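Local structure of deoxyhypusine synthase, putative (Entamoeba histolytica, 7L9R) at residues T94-M98 and T120-A124; D128-C132 and D202-I207; W169-F173 and M195-L200. The protein probably catalyses the NAD-dependent transfer of an aminobutyl group from spermidine to a lysine of the eIF5A precursor, the first step in making hypusine. All coordinates share one frame; numbering follows the deposited sequence.

How the interactions relate
The three contacts run outward from the parallel sheet into the helices beside it. Interaction 1 joins the start of helix 95-99, after strand 87-93, to the turn after strand 117-120, a region that in related deoxyhypusine synthases borders the NAD site. Its centre is about 13 Å from that of interaction 2, and the two touch: Lys131 NZ lies 2.9 Å from Met98 O, a probable hydrogen bond, while Met98 CE, in one of its two conformers, packs on Asp128 and Val206. Interactions 2 and 3 have centres about 11 Å apart and share an apolar seam, with Ile129 CD1 3.6 Å from Trp169 CZ3. Interaction 3 is farthest out; its nearest atoms stay about 8 Å from interaction 1.

Interaction 1 of 3, residues T94-M98 and T120-A124; sequences TSEMM and TTAGA
The side chain of Ser95 lies over one face of the flat peptide joining Gly123 to Ala124. Its OG stands almost on the normal above Gly123 C, at 3.5 Å, and its CB is above the nitrogen end of the same group. This position follows from chi1 of 161°, which holds OG roughly anti to the backbone N and leans it over the turn. The preceding peptide, between Ala122 and Gly123, is met differently: Ser95 CB approaches Ala122 O to 3.1 Å, well tilted from the carbonyl plane. At the edge of a third peptide, the one linking Thr94 to Ser95, the Ser95 N-H donates to Thr121 OG1 across 2.8 Å with an N-H...O angle of 149°. That hydroxyl can reach the amide because, at chi1 63°, it is tucked between the backbone N and carbonyl carbon of Thr121.

The segments lie at the carboxyl ends of neighbouring parallel strands, 87-93 and 117-120, and each runs straight into a helix, the usual layout in a Rossmann-like sheet. In relatives of this family the corresponding loops line part of the NAD pocket, and a similar role here is consistent with the fold. Residues 121-124 form a type II beta turn, closed by Ala124 N donating to Thr121 O. Gly123, at the N-cap of helix 124-130, takes a positive phi that suits glycine. The other helix has Thr94 at its N-cap, where OG1 accepts a weak capping bond from Met97 N. Thr120 OG1 donates a hydrogen bond to Phe93 O, tying the two strand ends together. One turn along helix 95-99, Met98, modelled in two conformers, packs its CG in one of them 3.8 Å from Ala124 CB.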
loop_
_atom_site.group_PDB
_atom_site.type_symbol
_atom_site.label_atom_id
_atom_site.label_comp_id
_atom_site.label_asym_id
_atom_site.label_seq_id
_atom_site.Cartn_x
_atom_site.Cartn_y
_atom_site.Cartn_z
ATOM N N THR B 94 -12.400 -9.942 10.085
ATOM C CA THR B 94 -13.060 -8.657 9.925
ATOM C C THR B 94 -14.507 -8.847 9.494
ATOM O O THR B 94 -14.913 -9.904 8.994
ATOM C CB THR B 94 -12.345 -7.781 8.899
ATOM O OG1 THR B 94 -12.339 -8.440 7.626
ATOM C CG2 THR B 94 -10.925 -7.520 9.326
ATOM N N SER B 95 -15.284 -7.784 9.694
ATOM C CA SER B 95 -16.648 -7.742 9.193
ATOM C C SER B 95 -16.693 -7.965 7.684
ATOM O O SER B 95 -17.658 -8.542 7.169
ATOM C CB SER B 95 -17.275 -6.397 9.581
ATOM O OG SER B 95 -18.402 -6.092 8.785
ATOM N N GLU B 96 -15.647 -7.539 6.963
ATOM C CA GLU B 96 -15.599 -7.742 5.516
ATOM C C GLU B 96 -15.566 -9.225 5.160
ATOM O O GLU B 96 -16.171 -9.640 4.166
ATOM C CB GLU B 96 -14.390 -7.009 4.917
ATOM C CG GLU B 96 -14.275 -7.104 3.389
ATOM C CD GLU B 96 -12.826 -7.053 2.878
ATOM O OE1 GLU B 96 -11.915 -7.516 3.600
ATOM O OE2 GLU B 96 -12.602 -6.576 1.739
ATOM N N MET B 97 -14.846 -10.038 5.941
ATOM C CA MET B 97 -14.859 -11.481 5.705
ATOM C C MET B 97 -16.256 -12.064 5.889
ATOM O O MET B 97 -16.646 -12.991 5.166
ATOM C CB MET B 97 -13.884 -12.207 6.634
ATOM C CG MET B 97 -12.693 -11.414 7.084
ATOM S SD MET B 97 -11.201 -11.773 6.168
ATOM C CE MET B 97 -11.618 -11.198 4.532
ATOM N N MET B 98 -17.010 -11.561 6.877
ATOM C CA MET B 98 -18.364 -12.059 7.102
ATOM C C MET B 98 -19.259 -11.800 5.900
ATOM O O MET B 98 -20.205 -12.562 5.645
ATOM C CB MET B 98 -18.964 -11.411 8.348
ATOM C CG MET B 98 -18.728 -12.175 9.635
ATOM S SD MET B 98 -19.732 -13.670 9.736
ATOM C CE MET B 98 -19.881 -13.837 11.510
ATOM N N THR B 120 -13.923 -10.218 16.514
ATOM C CA THR B 120 -14.303 -9.651 15.229
ATOM C C THR B 120 -14.610 -8.166 15.401
ATOM O O THR B 120 -14.437 -7.594 16.481
ATOM C CB THR B 120 -15.466 -10.434 14.602
ATOM O OG1 THR B 120 -15.676 -9.972 13.262
ATOM C CG2 THR B 120 -16.743 -10.273 15.413
ATOM N N THR B 121 -15.063 -7.539 14.320
ATOM C CA THR B 121 -15.166 -6.090 14.237
ATOM C C THR B 121 -16.609 -5.668 13.980
ATOM O O THR B 121 -17.496 -6.497 13.747
ATOM C CB THR B 121 -14.272 -5.546 13.119
ATOM O OG1 THR B 121 -14.728 -6.067 11.865
ATOM C CG2 THR B 121 -12.829 -5.984 13.340
ATOM N N ALA B 122 -16.818 -4.348 14.014
ATOM C CA ALA B 122 -18.146 -3.763 13.859
ATOM C C ALA B 122 -18.785 -4.172 12.534
ATOM O O ALA B 122 -18.162 -4.077 11.475
ATOM C CB ALA B 122 -18.055 -2.239 13.948
ATOM N N GLY B 123 -20.037 -4.632 12.599
ATOM C CA GLY B 123 -20.778 -5.049 11.432
ATOM C C GLY B 123 -20.815 -6.552 11.209
ATOM O O GLY B 123 -21.678 -7.030 10.465
ATOM N N ALA B 124 -19.904 -7.306 11.828
ATOM C CA ALA B 124 -19.805 -8.733 11.539
ATOM C C ALA B 124 -21.036 -9.483 12.024
ATOM O O ALA B 124 -21.619 -10.282 11.282
ATOM C CB ALA B 124 -18.548 -9.320 12.176
#

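Interaction 2 of 3, residues D128-C132 and D202-I207; sequences DIMKC and DTTSVI
A chi1 of -174° swings the Asp128 carboxylate away from its own amide and out from helix 124-130. It accepts from the first two amides at the amino end of helix 206-212, just after the N-cap residue Ser205 and a type I beta turn, residues 202-205, that holds an Asx turn. Val206 N donates to OD1 at 2.9 Å, and Ile207 N donates to OD2 with an N-H...O angle of 163°. Both arrive on the syn side, somewhat out of the carboxylate plane, so the group is held in a two-pronged grip that limits its rotation. Arg103 adds a salt bridge to OD1; this charge and the helix start would both be expected to favour the ionised carboxylate.

In the Asx turn, Asp202 OD1 uses its anti lone pair for Thr204 N and takes the Thr204 hydroxyl from above the carboxylate plane. Cys132 SG rests 3.4 Å from Asp202 CG and also touches Ser205 CB. A water bridges the segments, donating to Lys131 O and Thr204 OG1. Farther along, the two isoleucines cross obliquely, Ile129 CG1 lying 3.7 Å from Ile207 CD1.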
loop_
_atom_site.group_PDB
_atom_site.type_symbol
_atom_site.label_atom_id
_atom_site.label_comp_id
_atom_site.label_asym_id
_atom_site.label_seq_id
_atom_site.Cartn_x
_atom_site.Cartn_y
_atom_site.Cartn_z
ATOM N N ASP B 128 -24.006 -11.612 9.801
ATOM C CA ASP B 128 -24.353 -13.013 10.015
ATOM C C ASP B 128 -25.859 -13.179 10.191
ATOM O O ASP B 128 -26.466 -14.090 9.608
ATOM C CB ASP B 128 -23.584 -13.536 11.231
ATOM C CG ASP B 128 -23.766 -15.032 11.466
ATOM O OD1 ASP B 128 -23.657 -15.823 10.499
ATOM O OD2 ASP B 128 -23.984 -15.419 12.640
ATOM N N ILE B 129 -26.478 -12.270 10.954
ATOM C CA ILE B 129 -27.930 -12.256 11.126
ATOM C C ILE B 129 -28.623 -11.940 9.805
ATOM O O ILE B 129 -29.600 -12.597 9.425
ATOM C CB ILE B 129 -28.325 -11.236 12.211
ATOM C CG1 ILE B 129 -27.791 -11.655 13.581
ATOM C CG2 ILE B 129 -29.838 -11.027 12.242
ATOM C CD1 ILE B 129 -27.928 -10.572 14.641
ATOM N N MET B 130 -28.137 -10.913 9.102
ATOM C CA MET B 130 -28.773 -10.465 7.867
ATOM C C MET B 130 -28.829 -11.581 6.830
ATOM O O MET B 130 -29.834 -11.733 6.125
ATOM C CB MET B 130 -28.015 -9.251 7.322
ATOM C CG MET B 130 -28.614 -8.629 6.081
ATOM S SD MET B 130 -27.724 -7.150 5.535
ATOM C CE MET B 130 -27.491 -6.288 7.085
ATOM N N LYS B 131 -27.769 -12.388 6.737
ATOM C CA LYS B 131 -27.736 -13.469 5.760
ATOM C C LYS B 131 -28.731 -14.581 6.063
ATOM O O LYS B 131 -28.985 -15.405 5.180
ATOM C CB LYS B 131 -26.327 -14.056 5.661
ATOM C CG LYS B 131 -25.348 -13.152 4.939
ATOM C CD LYS B 131 -23.981 -13.788 4.817
ATOM C CE LYS B 131 -23.145 -13.064 3.766
ATOM N NZ LYS B 131 -21.806 -13.690 3.555
ATOM N N CYS B 132 -29.311 -14.624 7.265
ATOM C CA CYS B 132 -30.359 -15.599 7.541
ATOM C C CYS B 132 -31.704 -15.196 6.952
ATOM O O CYS B 132 -32.582 -16.053 6.809
ATOM C CB CYS B 132 -30.515 -15.811 9.049
ATOM S SG CYS B 132 -29.088 -16.536 9.880
ATOM N N ASP B 202 -30.745 -20.201 14.138
ATOM C CA ASP B 202 -30.591 -20.527 12.727
ATOM C C ASP B 202 -29.281 -21.279 12.567
ATOM O O ASP B 202 -28.213 -20.720 12.837
ATOM C CB ASP B 202 -30.592 -19.253 11.874
ATOM C CG ASP B 202 -30.716 -19.534 10.389
ATOM O OD1 ASP B 202 -29.951 -20.379 9.866
ATOM O OD2 ASP B 202 -31.584 -18.897 9.746
ATOM N N THR B 203 -29.348 -22.536 12.119
ATOM C CA THR B 203 -28.122 -23.320 12.040
ATOM C C THR B 203 -27.239 -22.943 10.855
ATOM O O THR B 203 -26.167 -23.537 10.704
ATOM C CB THR B 203 -28.427 -24.824 11.973
ATOM O OG1 THR B 203 -29.190 -25.118 10.796
ATOM C CG2 THR B 203 -29.184 -25.278 13.218
ATOM N N THR B 204 -27.618 -21.954 10.041
ATOM C CA THR B 204 -26.692 -21.467 9.026
ATOM C C THR B 204 -25.813 -20.331 9.530
ATOM O O THR B 204 -24.869 -19.940 8.832
ATOM C CB THR B 204 -27.433 -20.997 7.767
ATOM O OG1 THR B 204 -28.069 -19.740 8.018
ATOM C CG2 THR B 204 -28.475 -22.030 7.312
ATOM N N SER B 205 -26.085 -19.803 10.719
ATOM C CA SER B 205 -25.385 -18.628 11.218
ATOM C C SER B 205 -24.242 -19.013 12.152
ATOM O O SER B 205 -24.283 -20.038 12.841
ATOM C CB SER B 205 -26.347 -17.690 11.945
ATOM O OG SER B 205 -26.505 -18.084 13.290
ATOM N N VAL B 206 -23.210 -18.171 12.152
ATOM C CA VAL B 206 -22.087 -18.351 13.066
ATOM C C VAL B 206 -22.548 -18.215 14.517
ATOM O O VAL B 206 -22.216 -19.048 15.372
ATOM C CB VAL B 206 -20.965 -17.350 12.728
ATOM C CG1 VAL B 206 -19.881 -17.365 13.795
ATOM C CG2 VAL B 206 -20.369 -17.647 11.340
ATOM N N ILE B 207 -23.347 -17.181 14.814
ATOM C CA ILE B 207 -23.620 -16.877 16.220
ATOM C C ILE B 207 -24.513 -17.933 16.866
ATOM O O ILE B 207 -24.370 -18.220 18.061
ATOM C CB ILE B 207 -24.222 -15.465 16.394
ATOM C CG1 ILE B 207 -25.590 -15.360 15.720
ATOM C CG2 ILE B 207 -23.261 -14.404 15.868
ATOM C CD1 ILE B 207 -26.291 -14.056 16.008
HETATM O O HOH W 1 -27.807 -18.007 5.904
HETATM O O HOH W 2 -31.865 -18.830 7.221
#

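Interaction 3 of 3, residues W169-F173 and M195-L200; sequences WLKEF and MMGERL
Phe173 and Met196 cross at about a right angle, with CG of the methionine over one face of the phenyl ring. Met196 CG is 3.6 Å from the ring centroid, a CH-pi contact, while SD sits obliquely beyond it in a Met-aromatic contact. Met195 CB instead meets the ring at its edge. Arg199 threads past both aromatics: its chain is extended from CG to NE, bringing CD to 3.6 Å from Trp169 CZ2 and to 3.7 Å from Phe173 CD1. Its guanidinium is nearly upright to the indole, the planes 84° apart, and has Phe173 CA over the centre of one face. Any cation-pi attraction to Trp169 is weak at this long range. A water accepting from Arg199 NE and donating to Trp169 O links the near end of the group to the backbone of helix 160-179, and Asp176 pairs with NH2 in a salt bridge. This water and NE lie over one indole face, toward the rim; Leu200 CD1 lies over the other.

The segment axes come no nearer than 11.7 Å, at 114°, so these long side chains span the gap between two successive helices, 160-179 and 189-200, packed across each other beside the Rossmann-like sheet.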
loop_
_atom_site.group_PDB
_atom_site.type_symbol
_atom_site.label_atom_id
_atom_site.label_comp_id
_atom_site.label_asym_id
_atom_site.label_seq_id
_atom_site.Cartn_x
_atom_site.Cartn_y
_atom_site.Cartn_z
ATOM N N TRP B 169 -35.415 -6.681 13.504
ATOM C CA TRP B 169 -35.031 -7.778 14.386
ATOM C C TRP B 169 -34.153 -7.281 15.529
ATOM O O TRP B 169 -34.410 -7.581 16.701
ATOM C CB TRP B 169 -34.310 -8.861 13.576
ATOM C CG TRP B 169 -34.101 -10.155 14.311
ATOM C CD1 TRP B 169 -34.918 -11.256 14.286
ATOM C CD2 TRP B 169 -33.007 -10.490 15.178
ATOM N NE1 TRP B 169 -34.401 -12.245 15.084
ATOM C CE2 TRP B 169 -33.227 -11.806 15.639
ATOM C CE3 TRP B 169 -31.870 -9.803 15.614
ATOM C CZ2 TRP B 169 -32.349 -12.448 16.512
ATOM C CZ3 TRP B 169 -30.998 -10.440 16.479
ATOM C CH2 TRP B 169 -31.242 -11.750 16.919
ATOM N N LEU B 170 -33.102 -6.524 15.202
ATOM C CA LEU B 170 -32.215 -6.006 16.241
ATOM C C LEU B 170 -32.974 -5.129 17.223
ATOM O O LEU B 170 -32.718 -5.173 18.432
ATOM C CB LEU B 170 -31.061 -5.226 15.614
ATOM C CG LEU B 170 -30.068 -6.046 14.796
ATOM C CD1 LEU B 170 -29.128 -5.131 14.032
ATOM C CD2 LEU B 170 -29.294 -6.990 15.702
ATOM N N LYS B 171 -33.900 -4.309 16.724
ATOM C CA LYS B 171 -34.637 -3.417 17.610
ATOM C C LYS B 171 -35.567 -4.197 18.530
ATOM O O LYS B 171 -35.695 -3.870 19.716
ATOM C CB LYS B 171 -35.413 -2.387 16.794
ATOM C CG LYS B 171 -34.545 -1.307 16.184
ATOM C CD LYS B 171 -35.352 -0.414 15.264
ATOM C CE LYS B 171 -34.506 0.716 14.722
ATOM N NZ LYS B 171 -35.270 1.567 13.771
ATOM N N GLU B 172 -36.224 -5.236 18.009
ATOM C CA GLU B 172 -37.071 -6.054 18.868
ATOM C C GLU B 172 -36.247 -6.749 19.943
ATOM O O GLU B 172 -36.679 -6.853 21.097
ATOM C CB GLU B 172 -37.849 -7.069 18.029
ATOM C CG GLU B 172 -38.861 -6.435 17.088
ATOM C CD GLU B 172 -39.665 -7.461 16.322
ATOM O OE1 GLU B 172 -40.006 -8.510 16.915
ATOM O OE2 GLU B 172 -39.959 -7.222 15.131
ATOM N N PHE B 173 -35.042 -7.201 19.587
ATOM C CA PHE B 173 -34.150 -7.799 20.574
ATOM C C PHE B 173 -33.751 -6.789 21.644
ATOM O O PHE B 173 -33.759 -7.104 22.839
ATOM C CB PHE B 173 -32.922 -8.374 19.864
ATOM C CG PHE B 173 -31.769 -8.682 20.778
ATOM C CD1 PHE B 173 -31.761 -9.830 21.555
ATOM C CD2 PHE B 173 -30.662 -7.846 20.814
ATOM C CE1 PHE B 173 -30.684 -10.122 22.384
ATOM C CE2 PHE B 173 -29.583 -8.126 21.637
ATOM C CZ PHE B 173 -29.591 -9.267 22.419
ATOM N N MET B 195 -26.787 -14.072 23.509
ATOM C CA MET B 195 -28.243 -13.961 23.530
ATOM C C MET B 195 -28.819 -13.867 22.121
ATOM O O MET B 195 -29.866 -14.460 21.831
ATOM C CB MET B 195 -28.659 -12.748 24.363
ATOM C CG MET B 195 -28.470 -12.929 25.864
ATOM S SD MET B 195 -28.597 -11.361 26.765
ATOM C CE MET B 195 -27.862 -11.846 28.326
ATOM N N MET B 196 -28.145 -13.135 21.233
ATOM C CA MET B 196 -28.613 -13.024 19.853
ATOM C C MET B 196 -28.537 -14.371 19.140
ATOM O O MET B 196 -29.465 -14.751 18.412
ATOM C CB MET B 196 -27.793 -11.962 19.107
ATOM C CG MET B 196 -28.202 -10.524 19.434
ATOM S SD MET B 196 -27.385 -9.203 18.485
ATOM C CE MET B 196 -25.816 -9.028 19.343
ATOM N N GLY B 197 -27.452 -15.119 19.357
ATOM C CA GLY B 197 -27.344 -16.437 18.759
ATOM C C GLY B 197 -28.466 -17.358 19.192
ATOM O O GLY B 197 -29.058 -18.056 18.368
ATOM N N GLU B 198 -28.786 -17.356 20.490
ATOM C CA GLU B 198 -29.887 -18.174 20.988
ATOM C C GLU B 198 -31.221 -17.697 20.433
ATOM O O GLU B 198 -32.098 -18.511 20.125
ATOM C CB GLU B 198 -29.915 -18.158 22.518
ATOM C CG GLU B 198 -28.638 -18.681 23.162
ATOM C CD GLU B 198 -28.556 -18.410 24.664
ATOM O OE1 GLU B 198 -29.148 -17.412 25.143
ATOM O OE2 GLU B 198 -27.900 -19.215 25.366
ATOM N N ARG B 199 -31.398 -16.382 20.309
ATOM C CA ARG B 199 -32.657 -15.853 19.799
ATOM C C ARG B 199 -32.820 -16.153 18.313
ATOM O O ARG B 199 -33.922 -16.474 17.856
ATOM C CB ARG B 199 -32.720 -14.347 20.055
ATOM C CG ARG B 199 -34.041 -13.702 19.697
ATOM C CD ARG B 199 -33.926 -12.183 19.744
ATOM N NE ARG B 199 -35.231 -11.550 19.608
ATOM C CZ ARG B 199 -35.989 -11.178 20.629
ATOM N NH1 ARG B 199 -35.590 -11.344 21.880
ATOM N NH2 ARG B 199 -37.187 -10.649 20.390
ATOM N N LEU B 200 -31.735 -16.041 17.546
ATOM C CA LEU B 200 -31.806 -16.246 16.103
ATOM C C LEU B 200 -32.143 -17.697 15.769
ATOM O O LEU B 200 -33.013 -17.965 14.931
ATOM C CB LEU B 200 -30.482 -15.841 15.462
ATOM C CG LEU B 200 -30.408 -15.905 13.940
ATOM C CD1 LEU B 200 -31.420 -14.943 13.327
ATOM C CD2 LEU B 200 -28.999 -15.599 13.465
HETATM O O HOH W 3 -36.005 -9.788 17.394
#